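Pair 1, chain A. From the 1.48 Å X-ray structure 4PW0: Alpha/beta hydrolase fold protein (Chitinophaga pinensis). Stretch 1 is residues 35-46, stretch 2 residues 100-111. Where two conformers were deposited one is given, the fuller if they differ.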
# COMPACT_ATOMS: atom_id res chain seq x y z
N SER A 35 -13.77 10.51 -21.04
CA SER A 35 -14.58 9.94 -19.95
C SER A 35 -15.10 11.05 -19.06
O SER A 35 -14.63 12.19 -19.10
CB SER A 35 -13.78 8.90 -19.16
OG SER A 35 -12.74 9.48 -18.37
N ASP A 36 -16.09 10.72 -18.25
CA ASP A 36 -16.81 11.73 -17.48
C ASP A 36 -16.00 12.32 -16.34
O ASP A 36 -16.21 13.47 -15.96
CB ASP A 36 -18.08 11.12 -16.89
CG ASP A 36 -19.22 11.05 -17.89
OD1 ASP A 36 -19.15 11.61 -19.03
OD2 ASP A 36 -20.21 10.42 -17.50
N ILE A 37 -15.10 11.53 -15.78
CA ILE A 37 -14.25 11.98 -14.67
C ILE A 37 -12.80 11.69 -15.06
O ILE A 37 -12.27 10.60 -14.78
CB ILE A 37 -14.59 11.34 -13.33
CG1 ILE A 37 -16.07 11.55 -12.98
CG2 ILE A 37 -13.72 11.91 -12.22
CD1 ILE A 37 -16.54 10.67 -11.85
N PRO A 38 -12.16 12.64 -15.75
CA PRO A 38 -10.79 12.42 -16.19
C PRO A 38 -9.82 12.46 -14.98
O PRO A 38 -10.16 13.00 -13.91
CB PRO A 38 -10.51 13.60 -17.12
CG PRO A 38 -11.83 14.25 -17.37
CD PRO A 38 -12.68 13.96 -16.18
N LEU A 39 -8.62 11.92 -15.20
CA LEU A 39 -7.52 12.02 -14.23
C LEU A 39 -6.57 13.08 -14.78
O LEU A 39 -6.00 12.93 -15.88
CB LEU A 39 -6.80 10.69 -14.15
CG LEU A 39 -5.58 10.69 -13.24
CD1 LEU A 39 -5.96 10.98 -11.79
CD2 LEU A 39 -4.84 9.37 -13.36
N ILE A 40 -6.39 14.14 -14.01
CA ILE A 40 -5.45 15.22 -14.36
C ILE A 40 -4.14 14.99 -13.59
O ILE A 40 -4.16 14.82 -12.38
CB ILE A 40 -5.97 16.62 -13.99
CG1 ILE A 40 -7.44 16.83 -14.39
CG2 ILE A 40 -5.07 17.71 -14.59
CD1 ILE A 40 -7.70 16.69 -15.86
N CYS A 41 -3.04 15.01 -14.31
CA CYS A 41 -1.72 14.67 -13.79
C CYS A 41 -0.83 15.90 -13.69
O CYS A 41 -0.78 16.72 -14.61
CB CYS A 41 -1.04 13.61 -14.67
SG CYS A 41 -1.97 12.08 -14.78
N PHE A 42 -0.11 16.00 -12.59
CA PHE A 42 0.71 17.16 -12.24
C PHE A 42 2.14 16.73 -12.02
O PHE A 42 2.41 15.87 -11.19
CB PHE A 42 0.18 17.87 -10.99
CG PHE A 42 -1.24 18.37 -11.12
CD1 PHE A 42 -2.31 17.49 -11.03
CD2 PHE A 42 -1.50 19.72 -11.29
CE1 PHE A 42 -3.63 17.94 -11.13
CE2 PHE A 42 -2.82 20.16 -11.41
CZ PHE A 42 -3.86 19.28 -11.35
N GLN A 43 3.03 17.32 -12.79
CA GLN A 43 4.40 16.80 -12.98
C GLN A 43 5.41 17.21 -11.91
O GLN A 43 5.20 18.16 -11.13
CB GLN A 43 4.87 17.22 -14.39
CG GLN A 43 6.16 16.63 -14.94
CD GLN A 43 6.18 15.13 -14.96
OE1 GLN A 43 6.10 14.44 -13.91
NE2 GLN A 43 6.23 14.56 -16.17
N HIS A 44 6.53 16.48 -11.87
CA HIS A 44 7.65 16.77 -10.97
C HIS A 44 8.52 17.93 -11.35
O HIS A 44 8.38 18.48 -12.44
CB HIS A 44 8.52 15.50 -10.86
CG HIS A 44 9.36 15.17 -12.07
ND1 HIS A 44 10.54 15.80 -12.35
CD2 HIS A 44 9.24 14.21 -13.02
CE1 HIS A 44 11.08 15.29 -13.45
NE2 HIS A 44 10.33 14.31 -13.85
N PHE A 45 9.53 18.23 -10.49
CA PHE A 45 10.53 19.34 -10.69
C PHE A 45 11.36 19.15 -11.95
O PHE A 45 12.03 18.17 -12.09
CB PHE A 45 11.48 19.37 -9.49
CG PHE A 45 12.65 20.32 -9.57
CD1 PHE A 45 12.46 21.68 -9.79
CD2 PHE A 45 13.93 19.89 -9.38
CE1 PHE A 45 13.55 22.53 -9.84
CE2 PHE A 45 15.03 20.73 -9.45
CZ PHE A 45 14.84 22.08 -9.67
N THR A 46 11.28 20.12 -12.84
CA THR A 46 11.92 20.18 -14.16
C THR A 46 11.23 19.29 -15.20
O THR A 46 11.63 19.35 -16.37
CB THR A 46 13.42 19.90 -14.21
OG1 THR A 46 13.68 18.47 -14.19
CG2 THR A 46 14.15 20.59 -13.11
N GLY A 100 -13.09 22.75 -20.11
CA GLY A 100 -14.48 22.41 -19.79
C GLY A 100 -14.63 21.31 -18.74
O GLY A 100 -15.72 20.73 -18.58
N ILE A 101 -13.53 21.02 -18.02
CA ILE A 101 -13.55 19.93 -17.04
C ILE A 101 -13.85 20.53 -15.68
O ILE A 101 -13.11 21.39 -15.21
CB ILE A 101 -12.23 19.13 -17.07
CG1 ILE A 101 -12.01 18.55 -18.47
CG2 ILE A 101 -12.23 18.08 -15.98
CD1 ILE A 101 -10.61 18.02 -18.71
N ARG A 102 -14.95 20.09 -15.07
CA ARG A 102 -15.51 20.62 -13.83
C ARG A 102 -15.32 19.74 -12.61
O ARG A 102 -15.51 20.19 -11.49
CB ARG A 102 -17.05 20.80 -13.99
CG ARG A 102 -17.49 21.70 -15.14
CD ARG A 102 -16.65 22.97 -15.23
NE ARG A 102 -17.24 24.13 -14.53
CZ ARG A 102 -16.64 24.87 -13.59
NH1 ARG A 102 -15.41 24.59 -13.13
NH2 ARG A 102 -17.30 25.91 -13.06
N TYR A 103 -15.03 18.46 -12.86
CA TYR A 103 -14.96 17.46 -11.78
C TYR A 103 -14.00 16.40 -12.27
O TYR A 103 -14.13 15.86 -13.39
CB TYR A 103 -16.33 16.87 -11.54
CG TYR A 103 -16.47 16.02 -10.29
CD1 TYR A 103 -16.13 16.53 -9.03
CD2 TYR A 103 -16.94 14.71 -10.37
CE1 TYR A 103 -16.29 15.76 -7.88
CE2 TYR A 103 -17.10 13.94 -9.24
CZ TYR A 103 -16.78 14.47 -8.01
OH TYR A 103 -16.97 13.67 -6.91
N PHE A 104 -12.99 16.10 -11.45
CA PHE A 104 -11.91 15.26 -11.96
C PHE A 104 -11.13 14.67 -10.79
O PHE A 104 -11.22 15.14 -9.68
CB PHE A 104 -10.97 16.11 -12.86
CG PHE A 104 -10.53 17.41 -12.25
CD1 PHE A 104 -11.29 18.57 -12.41
CD2 PHE A 104 -9.37 17.51 -11.50
CE1 PHE A 104 -10.91 19.77 -11.87
CE2 PHE A 104 -8.97 18.71 -10.96
CZ PHE A 104 -9.74 19.86 -11.15
N ASP A 105 -10.40 13.60 -11.09
CA ASP A 105 -9.43 13.06 -10.15
C ASP A 105 -8.08 13.72 -10.46
O ASP A 105 -7.85 14.23 -11.56
CB ASP A 105 -9.30 11.55 -10.34
CG ASP A 105 -10.58 10.80 -10.00
OD1 ASP A 105 -11.26 11.17 -9.00
OD2 ASP A 105 -10.84 9.79 -10.69
N VAL A 106 -7.16 13.67 -9.47
CA VAL A 106 -5.83 14.25 -9.66
C VAL A 106 -4.74 13.27 -9.22
O VAL A 106 -4.92 12.52 -8.27
CB VAL A 106 -5.65 15.59 -8.92
CG1 VAL A 106 -6.64 16.61 -9.46
CG2 VAL A 106 -5.82 15.44 -7.41
N LEU A 107 -3.61 13.37 -9.92
CA LEU A 107 -2.39 12.61 -9.57
C LEU A 107 -1.25 13.62 -9.58
O LEU A 107 -0.98 14.25 -10.60
CB LEU A 107 -2.13 11.51 -10.59
CG LEU A 107 -0.88 10.62 -10.39
CD1 LEU A 107 -0.99 9.42 -11.33
CD2 LEU A 107 0.34 11.34 -10.70
N GLY A 108 -0.58 13.80 -8.44
CA GLY A 108 0.50 14.75 -8.35
C GLY A 108 1.78 14.02 -7.92
O GLY A 108 1.78 13.37 -6.87
N PHE A 109 2.85 14.23 -8.69
CA PHE A 109 4.17 13.68 -8.36
C PHE A 109 5.10 14.82 -7.97
O PHE A 109 5.27 15.77 -8.72
CB PHE A 109 4.70 12.93 -9.59
CG PHE A 109 6.13 12.38 -9.44
CD1 PHE A 109 6.55 11.82 -8.25
CD2 PHE A 109 7.00 12.37 -10.52
CE1 PHE A 109 7.83 11.31 -8.12
CE2 PHE A 109 8.26 11.82 -10.41
CZ PHE A 109 8.68 11.30 -9.20
N SER A 110 5.70 14.73 -6.77
CA SER A 110 6.75 15.65 -6.31
C SER A 110 6.13 17.07 -6.21
O SER A 110 5.11 17.22 -5.51
CB SER A 110 7.96 15.53 -7.21
OG SER A 110 8.97 16.41 -6.74
N LEU A 111 6.65 18.07 -6.91
CA LEU A 111 6.01 19.38 -6.95
C LEU A 111 4.51 19.28 -7.25
O LEU A 111 3.68 19.96 -6.62
CB LEU A 111 6.70 20.19 -8.04
CG LEU A 111 6.07 21.52 -8.37
CD1 LEU A 111 6.03 22.43 -7.18
CD2 LEU A 111 6.84 22.17 -9.52
O HOH W 1 -15.96 15.90 -15.30
O HOH W 2 -10.31 9.18 -13.18

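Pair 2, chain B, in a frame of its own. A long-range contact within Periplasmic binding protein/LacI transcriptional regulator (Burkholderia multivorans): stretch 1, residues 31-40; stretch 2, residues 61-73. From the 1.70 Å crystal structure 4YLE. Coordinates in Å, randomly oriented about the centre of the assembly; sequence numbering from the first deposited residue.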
# COMPACT_ATOMS: atom_id res chain seq x y z
N GLY B 31 9.36 28.77 -15.92
CA GLY B 31 9.04 28.29 -14.58
C GLY B 31 9.07 26.78 -14.43
O GLY B 31 8.78 26.05 -15.38
N LYS B 32 9.45 26.32 -13.23
CA LYS B 32 9.39 24.90 -12.86
C LYS B 32 7.96 24.42 -12.61
O LYS B 32 7.20 25.11 -11.94
CB LYS B 32 10.17 24.61 -11.56
CG LYS B 32 11.61 25.02 -11.45
CD LYS B 32 12.11 24.50 -10.09
CE LYS B 32 13.14 25.41 -9.45
NZ LYS B 32 13.29 25.08 -8.00
N PRO B 33 7.60 23.22 -13.09
CA PRO B 33 6.32 22.67 -12.63
C PRO B 33 6.34 22.43 -11.12
O PRO B 33 7.39 22.05 -10.57
CB PRO B 33 6.20 21.34 -13.38
CG PRO B 33 7.32 21.29 -14.36
CD PRO B 33 8.36 22.24 -13.88
N LYS B 34 5.18 22.58 -10.49
CA LYS B 34 5.02 22.28 -9.07
C LYS B 34 4.18 21.01 -8.94
O LYS B 34 3.07 20.93 -9.45
CB LYS B 34 4.37 23.44 -8.32
CG LYS B 34 4.55 23.41 -6.80
CD LYS B 34 4.50 24.82 -6.16
CE LYS B 34 3.14 25.16 -5.54
NZ LYS B 34 3.26 26.08 -4.36
N VAL B 35 4.75 20.01 -8.28
CA VAL B 35 4.11 18.69 -8.17
C VAL B 35 3.77 18.41 -6.72
O VAL B 35 4.61 18.58 -5.84
CB VAL B 35 5.05 17.56 -8.67
CG1 VAL B 35 4.37 16.21 -8.57
CG2 VAL B 35 5.48 17.81 -10.12
N ALA B 36 2.54 17.95 -6.48
CA ALA B 36 2.08 17.56 -5.15
C ALA B 36 2.08 16.06 -5.05
O ALA B 36 1.53 15.39 -5.92
CB ALA B 36 0.68 18.10 -4.88
N LEU B 37 2.70 15.55 -3.98
CA LEU B 37 2.68 14.09 -3.63
C LEU B 37 1.80 13.92 -2.43
O LEU B 37 2.13 14.41 -1.35
CB LEU B 37 4.08 13.57 -3.32
CG LEU B 37 4.15 12.10 -2.88
CD1 LEU B 37 3.69 11.16 -3.98
CD2 LEU B 37 5.57 11.75 -2.50
N VAL B 38 0.67 13.22 -2.62
CA VAL B 38 -0.34 13.09 -1.57
C VAL B 38 -0.41 11.63 -1.14
O VAL B 38 -0.77 10.77 -1.92
CB VAL B 38 -1.70 13.58 -2.07
CG1 VAL B 38 -2.84 13.31 -1.05
CG2 VAL B 38 -1.61 15.07 -2.40
N MSE B 39 -0.02 11.38 0.11
CA MSE B 39 0.19 10.04 0.62
C MSE B 39 -0.85 9.68 1.65
O MSE B 39 -1.75 10.44 1.92
CB MSE B 39 1.59 9.94 1.22
CG MSE B 39 2.65 10.20 0.17
SE MSE B 39 4.46 10.17 0.92
CE MSE B 39 4.38 11.96 1.73
N LYS B 40 -0.72 8.50 2.22
CA LYS B 40 -1.61 8.10 3.30
C LYS B 40 -0.89 8.37 4.61
O LYS B 40 -0.37 9.46 4.83
CB LYS B 40 -2.04 6.65 3.14
CG LYS B 40 -2.94 6.39 1.93
CD LYS B 40 -3.16 4.87 1.62
CE LYS B 40 -2.26 4.40 0.46
NZ LYS B 40 -1.90 2.94 0.52
N ASN B 61 17.28 16.99 -8.66
CA ASN B 61 16.67 17.57 -9.84
C ASN B 61 15.99 18.87 -9.50
O ASN B 61 14.94 19.19 -10.06
CB ASN B 61 15.68 16.57 -10.42
CG ASN B 61 16.35 15.33 -10.89
OD1 ASN B 61 16.98 15.31 -11.95
ND2 ASN B 61 16.28 14.28 -10.10
N ALA B 62 16.62 19.65 -8.61
CA ALA B 62 15.99 20.82 -8.01
C ALA B 62 15.58 21.89 -9.00
O ALA B 62 14.77 22.75 -8.66
CB ALA B 62 16.92 21.42 -6.97
N SER B 63 16.13 21.86 -10.20
CA SER B 63 15.84 22.90 -11.18
C SER B 63 14.72 22.45 -12.12
O SER B 63 14.19 23.27 -12.89
CB SER B 63 17.10 23.27 -11.96
OG SER B 63 17.38 22.27 -12.92
N GLN B 64 14.35 21.17 -12.04
CA GLN B 64 13.36 20.56 -12.94
C GLN B 64 11.93 20.71 -12.44
O GLN B 64 11.01 20.82 -13.23
CB GLN B 64 13.60 19.06 -13.13
CG GLN B 64 14.76 18.65 -14.00
CD GLN B 64 14.83 17.12 -14.14
OE1 GLN B 64 13.82 16.41 -13.96
NE2 GLN B 64 16.02 16.61 -14.46
N PHE B 65 11.76 20.66 -11.13
CA PHE B 65 10.43 20.76 -10.53
C PHE B 65 10.51 21.11 -9.05
O PHE B 65 11.56 20.94 -8.43
CB PHE B 65 9.62 19.46 -10.74
CG PHE B 65 10.06 18.28 -9.88
CD1 PHE B 65 11.20 17.56 -10.21
CD2 PHE B 65 9.32 17.88 -8.78
CE1 PHE B 65 11.60 16.46 -9.44
CE2 PHE B 65 9.73 16.77 -8.01
CZ PHE B 65 10.86 16.07 -8.34
N ASP B 66 9.42 21.65 -8.52
CA ASP B 66 9.24 21.83 -7.08
C ASP B 66 8.28 20.75 -6.59
O ASP B 66 7.46 20.28 -7.35
CB ASP B 66 8.68 23.21 -6.74
CG ASP B 66 9.67 24.31 -6.95
OD1 ASP B 66 10.85 24.11 -6.56
OD2 ASP B 66 9.29 25.35 -7.53
N LEU B 67 8.39 20.38 -5.32
CA LEU B 67 7.66 19.22 -4.78
C LEU B 67 6.98 19.62 -3.49
O LEU B 67 7.64 20.17 -2.61
CB LEU B 67 8.60 18.04 -4.52
CG LEU B 67 7.97 16.83 -3.82
CD1 LEU B 67 6.98 16.16 -4.74
CD2 LEU B 67 9.02 15.82 -3.30
N ILE B 68 5.69 19.34 -3.37
CA ILE B 68 4.96 19.55 -2.10
C ILE B 68 4.48 18.19 -1.64
O ILE B 68 3.75 17.56 -2.39
CB ILE B 68 3.73 20.48 -2.28
CG1 ILE B 68 4.15 21.78 -2.96
CG2 ILE B 68 3.02 20.74 -0.92
CD1 ILE B 68 5.22 22.55 -2.23
N THR B 69 4.87 17.75 -0.44
CA THR B 69 4.47 16.41 0.05
C THR B 69 3.48 16.57 1.19
O THR B 69 3.55 17.52 1.97
CB THR B 69 5.68 15.56 0.53
OG1 THR B 69 6.25 16.14 1.71
CG2 THR B 69 6.73 15.48 -0.52
N ASN B 70 2.52 15.66 1.26
CA ASN B 70 1.54 15.68 2.34
C ASN B 70 1.04 14.29 2.59
O ASN B 70 0.97 13.49 1.67
CB ASN B 70 0.33 16.56 2.02
CG ASN B 70 0.62 18.04 2.16
OD1 ASN B 70 0.63 18.78 1.17
ND2 ASN B 70 0.84 18.48 3.39
N GLY B 71 0.65 14.04 3.83
CA GLY B 71 0.09 12.76 4.23
C GLY B 71 -1.02 13.04 5.21
O GLY B 71 -1.31 14.21 5.51
N ILE B 72 -1.63 11.98 5.72
CA ILE B 72 -2.74 12.08 6.64
C ILE B 72 -2.34 11.42 7.96
O ILE B 72 -1.32 10.72 8.05
CB ILE B 72 -4.01 11.45 6.05
CG1 ILE B 72 -3.74 10.05 5.51
CG2 ILE B 72 -4.52 12.35 4.93
CD1 ILE B 72 -4.95 9.36 4.94
N LYS B 73 -3.17 11.62 8.98
CA LYS B 73 -2.79 11.32 10.35
C LYS B 73 -2.91 9.86 10.70
O LYS B 73 -2.38 9.44 11.72
CB LYS B 73 -3.63 12.13 11.32
CG LYS B 73 -5.08 11.69 11.37
CD LYS B 73 -5.88 12.47 12.42
CE LYS B 73 -7.37 12.39 12.15
NZ LYS B 73 -7.85 11.03 11.73
O HOH W 3 7.20 25.74 -9.23

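Both pairs are two neighbouring parallel strands of a sheet. The strand axes approach to 4.5 Å in pair 1 and 4.6 Å in pair 2, with angles of 23° and 18° between their directions. Fourteen central residues superpose with an RMSD of 0.6 Å.

The hydrogen-bond ladder is the same at five rungs. It starts at a matched proline: Asp A105 N donates to Pro A38 O (2.9 Å), and Asp B66 N donates to Pro B33 O (2.9 Å). Next, Ile A40 N bonds to Asp A105 O (2.9 Å) and Val B35 N to Asp B66 O (2.9 Å). The ladder continues until Phe A109 N meets Phe A42 O (3.0 Å) and Asn B70 N meets Leu B37 O (2.9 Å). The parallel pattern shows in the residues that use both N and O: Ile A40 bonds to Asp A105 and Leu A107, and Val B35 to Asp B66 and Ile B68.

Beyond this point the pairs part. In pair 2, Met B39 N, of a selenomethionine, donates to Asn B70 O (2.8 Å). In pair 1, His A44 N lies 3.5 Å from Phe A109 O at a poor angle and bonds instead to Gln A43 OE1 (2.9 Å).

Three matched positions keep the same residue: Pro A38 and Pro B33, Phe A104 and Phe B65, Asp A105 and Asp B66. Each phenylalanine packs on a branched residue of the other strand. Ile A40 CG1 is 3.5 Å from Phe A104 CD2. The shorter Val B35 places CG2 4.1 Å from Phe B65 CD2.

The aspartates are used differently. Ile A37 matches Lys B32. Lys B32 NZ forms a salt bridge with Asp B66 OD1 (3.0 Å) and also bonds to Ala B62 O (2.8 Å). Ile A37 has no charge to offer; its CG1 lies 4.2 Å from Tyr A103 CD2. A water still joins each matched pair: water 2 donates to Ile A37 O and Asp A105 OD2, and water 3 to Lys B32 O and Asp B66 OD2.

On the face that carries the aspartates, Leu A39 CD1 reaches Leu A107 CB (4.0 Å). At the matching positions, Lys B34 uses the aliphatic part of its chain, with CG 4.2 Å from Ile B68 CG1.

On the other face, large and small residues are distributed differently. Phe A42 lies beside Gly A108, and its CE1 reaches Val A106 CG1 (3.7 Å). In pair 2, Leu B37 lies beside Thr B69, with CB 4.3 Å from Thr B69 CG2. Leu B67, matching Val A106, brings CD1 to 4.1 Å from Leu B37 CB.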